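Local coordinates for protein molybdopterin molybdotransferase (Pyrococcus horikoshii, PDB 1UZ5) that probably catalyses magnesium-dependent insertion of molybdate into adenylyl-molybdopterin, releasing AMP, in molybdenum cofactor biosynthesis, at residues Lys180-Pro194 against Gly220-Asp232. Numbering follows the deposited sequence.
With SO4 (sulfate ion), chain D.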
ATOM      1  N   LYS A 180      -2.554   4.761  12.368  1.00 28.22           N
ATOM      2  CA  LYS A 180      -2.014   5.779  11.476  1.00 33.03           C
ATOM      3  C   LYS A 180      -1.076   6.737  12.198  1.00 24.14           C
ATOM      4  O   LYS A 180      -1.450   7.349  13.194  1.00 25.71           O
ATOM      5  CB  LYS A 180      -3.156   6.558  10.818  1.00 31.81           C
ATOM      6  CG  LYS A 180      -4.036   5.694   9.924  1.00 31.58           C
ATOM      7  CD  LYS A 180      -5.196   6.480   9.348  1.00 31.61           C
ATOM      8  CE  LYS A 180      -6.023   5.620   8.406  1.00 40.58           C
ATOM      9  NZ  LYS A 180      -7.175   6.377   7.846  1.00 43.49           N
ATOM     10  N   PRO A 181       0.168   6.854  11.714  1.00 20.00           N
ATOM     11  CA  PRO A 181       1.152   7.755  12.324  1.00 31.12           C
ATOM     12  C   PRO A 181       0.592   9.175  12.212  1.00 30.76           C
ATOM     13  O   PRO A 181       0.231   9.616  11.121  1.00 30.53           O
ATOM     14  CB  PRO A 181       2.386   7.571  11.442  1.00 33.97           C
ATOM     15  CG  PRO A 181       2.200   6.207  10.851  1.00 36.74           C
ATOM     16  CD  PRO A 181       0.737   6.187  10.535  1.00 20.24           C
ATOM     17  N   LYS A 182       0.503   9.879  13.334  1.00 29.08           N
ATOM     18  CA  LYS A 182      -0.029  11.233  13.318  1.00 30.26           C
ATOM     19  C   LYS A 182       1.046  12.258  12.995  1.00 27.52           C
ATOM     20  O   LYS A 182       2.107  12.278  13.615  1.00 27.11           O
ATOM     21  CB  LYS A 182      -0.658  11.572  14.664  1.00 36.43           C
ATOM     22  CG  LYS A 182      -1.882  10.754  15.009  1.00 37.49           C
ATOM     23  CD  LYS A 182      -2.435  11.185  16.358  1.00 38.51           C
ATOM     24  CE  LYS A 182      -3.709  10.428  16.702  1.00 48.57           C
ATOM     25  NZ  LYS A 182      -4.244  10.834  18.029  1.00 63.84           N
ATOM     26  N   VAL A 183       0.770  13.103  12.011  1.00 30.89           N
ATOM     27  CA  VAL A 183       1.716  14.148  11.626  1.00 28.76           C
ATOM     28  C   VAL A 183       1.048  15.512  11.779  1.00 30.92           C
ATOM     29  O   VAL A 183       0.086  15.819  11.076  1.00 27.04           O
ATOM     30  CB  VAL A 183       2.171  13.985  10.170  1.00 34.59           C
ATOM     31  CG1 VAL A 183       3.175  15.081   9.813  1.00 27.05           C
ATOM     32  CG2 VAL A 183       2.792  12.608   9.974  1.00 26.95           C
ATOM     33  N   ALA A 184       1.544  16.312  12.720  1.00 29.94           N
ATOM     34  CA  ALA A 184       1.007  17.649  12.957  1.00 26.20           C
ATOM     35  C   ALA A 184       1.669  18.578  11.941  1.00 27.92           C
ATOM     36  O   ALA A 184       2.901  18.653  11.868  1.00 22.92           O
ATOM     37  CB  ALA A 184       1.327  18.102  14.379  1.00 23.89           C
ATOM     38  N   VAL A 185       0.847  19.275  11.161  1.00 27.32           N
ATOM     39  CA  VAL A 185       1.345  20.170  10.123  1.00 28.59           C
ATOM     40  C   VAL A 185       1.089  21.640  10.422  1.00 24.40           C
ATOM     41  O   VAL A 185      -0.012  22.020  10.821  1.00 22.87           O
ATOM     42  CB  VAL A 185       0.707  19.835   8.764  1.00 27.36           C
ATOM     43  CG1 VAL A 185       1.203  20.815   7.699  1.00 22.95           C
ATOM     44  CG2 VAL A 185       1.040  18.394   8.379  1.00 21.21           C
ATOM     45  N   ILE A 186       2.123  22.454  10.214  1.00 23.64           N
ATOM     46  CA  ILE A 186       2.052  23.894  10.448  1.00 28.33           C
ATOM     47  C   ILE A 186       2.524  24.692   9.225  1.00 20.64           C
ATOM     48  O   ILE A 186       3.496  24.317   8.573  1.00 26.21           O
ATOM     49  CB  ILE A 186       2.947  24.301  11.649  1.00 26.80           C
ATOM     50  CG1 ILE A 186       2.385  23.711  12.943  1.00 22.86           C
ATOM     51  CG2 ILE A 186       3.048  25.831  11.741  1.00 32.84           C
ATOM     52  CD1 ILE A 186       3.358  23.777  14.119  1.00 22.32           C
ATOM     53  N   SER A 187       1.820  25.781   8.916  1.00 25.21           N
ATOM     54  CA  SER A 187       2.209  26.666   7.810  1.00 27.82           C
ATOM     55  C   SER A 187       2.667  27.985   8.441  1.00 26.37           C
ATOM     56  O   SER A 187       1.964  28.549   9.280  1.00 26.15           O
ATOM     57  CB  SER A 187       1.029  26.927   6.867  1.00 24.54           C
ATOM     58  OG  SER A 187       0.736  25.777   6.089  1.00 32.06           O
ATOM     59  N   THR A 188       3.843  28.471   8.055  1.00 24.27           N
ATOM     60  CA  THR A 188       4.354  29.718   8.630  1.00 34.09           C
ATOM     61  C   THR A 188       4.553  30.823   7.596  1.00 32.26           C
ATOM     62  O   THR A 188       5.074  30.586   6.506  1.00 31.49           O
ATOM     63  CB  THR A 188       5.701  29.499   9.356  1.00 31.37           C
ATOM     64  OG1 THR A 188       6.696  29.090   8.412  1.00 44.66           O
ATOM     65  CG2 THR A 188       5.560  28.431  10.430  1.00 29.83           C
ATOM     66  N   GLY A 189       4.136  32.031   7.956  1.00 37.08           N
ATOM     67  CA  GLY A 189       4.272  33.170   7.064  1.00 36.60           C
ATOM     68  C   GLY A 189       3.288  34.260   7.434  1.00 37.44           C
ATOM     69  O   GLY A 189       2.107  33.986   7.666  1.00 31.02           O
ATOM     70  N   ASN A 190       3.763  35.501   7.491  1.00 30.99           N
ATOM     71  CA  ASN A 190       2.889  36.614   7.841  1.00 25.66           C
ATOM     72  C   ASN A 190       1.882  36.916   6.742  1.00 22.53           C
ATOM     73  O   ASN A 190       0.871  37.577   6.979  1.00 28.68           O
ATOM     74  CB  ASN A 190       3.713  37.870   8.144  1.00 38.33           C
ATOM     75  CG  ASN A 190       4.635  37.685   9.330  1.00 50.61           C
ATOM     76  OD1 ASN A 190       4.251  37.095  10.345  1.00 40.87           O
ATOM     77  ND2 ASN A 190       5.857  38.196   9.215  1.00 43.37           N
ATOM     78  N   GLU A 191       2.144  36.418   5.538  1.00 20.83           N
ATOM     79  CA  GLU A 191       1.236  36.656   4.417  1.00 22.65           C
ATOM     80  C   GLU A 191       0.163  35.572   4.279  1.00 28.28           C
ATOM     81  O   GLU A 191      -0.807  35.741   3.538  1.00 26.93           O
ATOM     82  CB  GLU A 191       2.026  36.734   3.102  1.00 27.58           C
ATOM     83  CG  GLU A 191       2.413  35.377   2.512  1.00 27.49           C
ATOM     84  CD  GLU A 191       3.618  34.737   3.183  1.00 43.01           C
ATOM     85  OE1 GLU A 191       3.885  35.029   4.369  1.00 39.29           O
ATOM     86  OE2 GLU A 191       4.296  33.923   2.517  1.00 44.50           O
ATOM     87  N   ILE A 192       0.322  34.467   5.000  1.00 27.75           N
ATOM     88  CA  ILE A 192      -0.622  33.359   4.883  1.00 23.75           C
ATOM     89  C   ILE A 192      -1.876  33.386   5.748  1.00 22.10           C
ATOM     90  O   ILE A 192      -1.821  33.689   6.933  1.00 27.69           O
ATOM     91  CB  ILE A 192       0.095  32.009   5.133  1.00 34.61           C
ATOM     92  CG1 ILE A 192       1.260  31.861   4.155  1.00 30.19           C
ATOM     93  CG2 ILE A 192      -0.890  30.847   4.949  1.00 34.10           C
ATOM     94  CD1 ILE A 192       2.110  30.636   4.395  1.00 46.39           C
ATOM     95  N   VAL A 193      -3.013  33.066   5.133  1.00 25.76           N
ATOM     96  CA  VAL A 193      -4.285  32.985   5.847  1.00 36.02           C
ATOM     97  C   VAL A 193      -4.993  31.693   5.414  1.00 42.14           C
ATOM     98  O   VAL A 193      -4.792  31.204   4.297  1.00 35.72           O
ATOM     99  CB  VAL A 193      -5.208  34.198   5.554  1.00 33.10           C
ATOM    100  CG1 VAL A 193      -4.468  35.491   5.864  1.00 37.75           C
ATOM    101  CG2 VAL A 193      -5.680  34.175   4.113  1.00 34.57           C
ATOM    102  N   PRO A 194      -5.812  31.108   6.300  1.00 49.72           N
ATOM    103  CA  PRO A 194      -6.530  29.868   5.969  1.00 51.32           C
ATOM    104  C   PRO A 194      -7.620  30.094   4.918  1.00 45.25           C
ATOM    105  O   PRO A 194      -8.224  31.168   4.862  1.00 42.28           O
ATOM    106  CB  PRO A 194      -7.118  29.439   7.315  1.00 57.19           C
ATOM    107  CG  PRO A 194      -6.180  30.054   8.325  1.00 59.59           C
ATOM    108  CD  PRO A 194      -5.939  31.418   7.735  1.00 50.33           C
ATOM    109  N   GLY A 220      -0.961   6.804   4.124  1.00 27.11           N
ATOM    110  CA  GLY A 220      -1.303   5.950   5.252  1.00 25.47           C
ATOM    111  C   GLY A 220      -1.237   6.564   6.637  1.00 31.86           C
ATOM    112  O   GLY A 220      -1.526   5.891   7.629  1.00 24.24           O
ATOM    113  N   GLY A 221      -0.855   7.832   6.725  1.00 26.11           N
ATOM    114  CA  GLY A 221      -0.789   8.468   8.027  1.00 24.23           C
ATOM    115  C   GLY A 221      -2.016   9.321   8.274  1.00 25.80           C
ATOM    116  O   GLY A 221      -2.990   9.263   7.521  1.00 27.77           O
ATOM    117  N   GLU A 222      -1.986  10.100   9.348  1.00 24.67           N
ATOM    118  CA  GLU A 222      -3.088  10.996   9.654  1.00 29.10           C
ATOM    119  C   GLU A 222      -2.541  12.420   9.727  1.00 34.11           C
ATOM    120  O   GLU A 222      -1.835  12.775  10.675  1.00 27.03           O
ATOM    121  CB  GLU A 222      -3.742  10.650  10.987  1.00 24.17           C
ATOM    122  CG  GLU A 222      -4.983  11.499  11.253  1.00 22.41           C
ATOM    123  CD  GLU A 222      -5.506  11.361  12.668  1.00 43.28           C
ATOM    124  OE1 GLU A 222      -5.371  10.265  13.254  1.00 40.96           O
ATOM    125  OE2 GLU A 222      -6.069  12.347  13.191  1.00 46.96           O
ATOM    126  N   GLY A 223      -2.856  13.220   8.715  1.00 35.20           N
ATOM    127  CA  GLY A 223      -2.390  14.593   8.692  1.00 28.98           C
ATOM    128  C   GLY A 223      -3.313  15.470   9.510  1.00 33.13           C
ATOM    129  O   GLY A 223      -4.517  15.520   9.260  1.00 34.76           O
ATOM    130  N   ILE A 224      -2.754  16.149  10.503  1.00 28.53           N
ATOM    131  CA  ILE A 224      -3.544  17.031  11.349  1.00 25.97           C
ATOM    132  C   ILE A 224      -3.043  18.462  11.143  1.00 32.25           C
ATOM    133  O   ILE A 224      -1.916  18.792  11.512  1.00 27.55           O
ATOM    134  CB  ILE A 224      -3.402  16.644  12.828  1.00 27.99           C
ATOM    135  CG1 ILE A 224      -3.820  15.178  13.012  1.00 32.94           C
ATOM    136  CG2 ILE A 224      -4.275  17.557  13.694  1.00 24.74           C
ATOM    137  CD1 ILE A 224      -3.532  14.623  14.395  1.00 33.68           C
ATOM    138  N   PHE A 225      -3.880  19.302  10.544  1.00 27.17           N
ATOM    139  CA  PHE A 225      -3.499  20.686  10.279  1.00 32.27           C
ATOM    140  C   PHE A 225      -3.631  21.546  11.530  1.00 24.27           C
ATOM    141  O   PHE A 225      -4.734  21.817  11.998  1.00 27.87           O
ATOM    142  CB  PHE A 225      -4.351  21.265   9.144  1.00 32.54           C
ATOM    143  CG  PHE A 225      -3.875  22.607   8.651  1.00 35.99           C
ATOM    144  CD1 PHE A 225      -2.517  22.848   8.450  1.00 28.35           C
ATOM    145  CD2 PHE A 225      -4.783  23.626   8.378  1.00 35.42           C
ATOM    146  CE1 PHE A 225      -2.065  24.089   7.988  1.00 34.13           C
ATOM    147  CE2 PHE A 225      -4.344  24.869   7.914  1.00 45.24           C
ATOM    148  CZ  PHE A 225      -2.981  25.098   7.719  1.00 36.94           C
ATOM    149  N   MET A 226      -2.490  21.966  12.064  1.00 27.56           N
ATOM    150  CA  MET A 226      -2.449  22.792  13.266  1.00 31.34           C
ATOM    151  C   MET A 226      -2.816  24.247  12.987  1.00 35.26           C
ATOM    152  O   MET A 226      -3.167  24.992  13.899  1.00 40.62           O
ATOM    153  CB  MET A 226      -1.055  22.738  13.886  1.00 27.42           C
ATOM    154  CG  MET A 226      -0.610  21.340  14.276  1.00 31.15           C
ATOM    155  SD  MET A 226      -1.838  20.556  15.326  1.00 39.64           S
ATOM    156  CE  MET A 226      -1.771  21.627  16.774  1.00 36.31           C
ATOM    157  N   GLY A 227      -2.724  24.653  11.727  1.00 36.36           N
ATOM    158  CA  GLY A 227      -3.050  26.025  11.385  1.00 31.09           C
ATOM    159  C   GLY A 227      -1.862  26.842  10.904  1.00 25.92           C
ATOM    160  O   GLY A 227      -0.786  26.313  10.619  1.00 30.63           O
ATOM    161  N   VAL A 228      -2.065  28.151  10.825  1.00 31.21           N
ATOM    162  CA  VAL A 228      -1.040  29.072  10.356  1.00 30.97           C
ATOM    163  C   VAL A 228      -0.335  29.817  11.486  1.00 29.25           C
ATOM    164  O   VAL A 228      -0.979  30.363  12.371  1.00 28.60           O
ATOM    165  CB  VAL A 228      -1.670  30.118   9.400  1.00 30.83           C
ATOM    166  CG1 VAL A 228      -0.632  31.160   8.997  1.00 33.55           C
ATOM    167  CG2 VAL A 228      -2.239  29.419   8.175  1.00 33.16           C
ATOM    168  N   ALA A 229       0.991  29.850  11.443  1.00 31.23           N
ATOM    169  CA  ALA A 229       1.760  30.566  12.456  1.00 33.95           C
ATOM    170  C   ALA A 229       2.415  31.827  11.872  1.00 41.18           C
ATOM    171  O   ALA A 229       2.993  31.789  10.783  1.00 38.35           O
ATOM    172  CB  ALA A 229       2.836  29.659  13.033  1.00 38.16           C
ATOM    173  N   ARG A 230       2.320  32.941  12.593  1.00 40.61           N
ATOM    174  CA  ARG A 230       2.952  34.184  12.155  1.00 41.70           C
ATOM    175  C   ARG A 230       4.457  33.939  12.206  1.00 48.13           C
ATOM    176  O   ARG A 230       4.925  33.083  12.958  1.00 34.60           O
ATOM    177  CB  ARG A 230       2.591  35.332  13.098  1.00 50.19           C
ATOM    178  CG  ARG A 230       1.148  35.802  13.005  1.00 60.66           C
ATOM    179  CD  ARG A 230       0.952  36.751  11.834  1.00 68.98           C
ATOM    180  NE  ARG A 230       1.707  37.992  12.009  1.00 76.06           N
ATOM    181  CZ  ARG A 230       1.756  38.976  11.114  1.00 77.13           C
ATOM    182  NH1 ARG A 230       1.091  38.873   9.971  1.00 75.29           N
ATOM    183  NH2 ARG A 230       2.471  40.066  11.363  1.00 72.45           N
ATOM    184  N   ASP A 231       5.219  34.684  11.415  1.00 44.79           N
ATOM    185  CA  ASP A 231       6.664  34.503  11.408  1.00 48.31           C
ATOM    186  C   ASP A 231       7.358  35.208  12.578  1.00 51.34           C
ATOM    187  O   ASP A 231       8.182  36.098  12.374  1.00 46.20           O
ATOM    188  CB  ASP A 231       7.252  34.989  10.079  1.00 55.32           C
ATOM    189  CG  ASP A 231       8.719  34.626   9.925  1.00 58.97           C
ATOM    190  OD1 ASP A 231       9.054  33.432  10.067  1.00 62.35           O
ATOM    191  OD2 ASP A 231       9.538  35.531   9.657  1.00 57.26           O
ATOM    192  N   ASP A 232       7.016  34.809  13.801  1.00 51.96           N
ATOM    193  CA  ASP A 232       7.633  35.383  14.996  1.00 51.12           C
ATOM    194  C   ASP A 232       7.725  34.330  16.105  1.00 52.39           C
ATOM    195  O   ASP A 232       7.017  33.321  16.078  1.00 42.37           O
ATOM    196  CB  ASP A 232       6.856  36.621  15.473  1.00 49.95           C
ATOM    197  CG  ASP A 232       5.505  36.282  16.061  1.00 47.57           C
ATOM    198  OD1 ASP A 232       5.463  35.601  17.106  1.00 57.67           O
ATOM    199  OD2 ASP A 232       4.483  36.704  15.483  1.00 59.05           O
TER
HETATM  200  S   SO4 D1405      -7.355  18.618   8.836  1.00 40.05           S
HETATM  201  O1  SO4 D1405      -6.435  17.639   7.943  1.00 34.04           O
HETATM  202  O2  SO4 D1405      -6.728  18.620  10.146  1.00 35.29           O
HETATM  203  O3  SO4 D1405      -7.406  19.806   8.283  1.00 49.26           O
HETATM  204  O4  SO4 D1405      -8.605  17.918   8.917  1.00 48.79           O
HETATM  205  O   HOH W   1      -4.041   7.819  14.194  1.00 38.33           O
HETATM  206  O   HOH W   2      -6.138   9.684   7.830  1.00 47.39           O
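Two parallel strands joined through helix 208-219, a beta-alpha-beta crossover, form one margin of the sheet in the probable molybdopterin-binding domain: 182-188 pairs with 222-229, an outermost strand of that sheet. Val183 N reaches Glu222 O at 2.9 Å, and Val183 O takes Ile224 N. The regular alternation slips at Met226 and Gly227: Val185 O accepts Met226 N, but Ser187 N turns to Gly227 O at 3.2 Å, one residue further than regular pairing would give. On the face beneath helix 233-246, Ile186 CG1, anti to its own carbonyl carbon (chi1 -67°), meets Met226 CB at 3.7 Å, while its CG2 lies 4.0 Å from Ala229 CB. An alanine in place of Ile186 would lose both branches and would probably open a gap between Met226 and Ala229 on the side toward helix 233-246. On the other face, toward helix 208-219, Ser187 OG sits at the edge of the Phe225 ring, its hydrogen bond going to Asp206. Past the strand ends, Asn190 OD1 accepts Asp231 N at 2.8 Å from above its carbonyl plane and rests 3.1 Å over one face of the Arg230 guanidinium. Parallel strands sandwiched between helices 208-219 and 233-246 are typical of the alpha/beta fold of MoeA-family molybdopterin-binding domains.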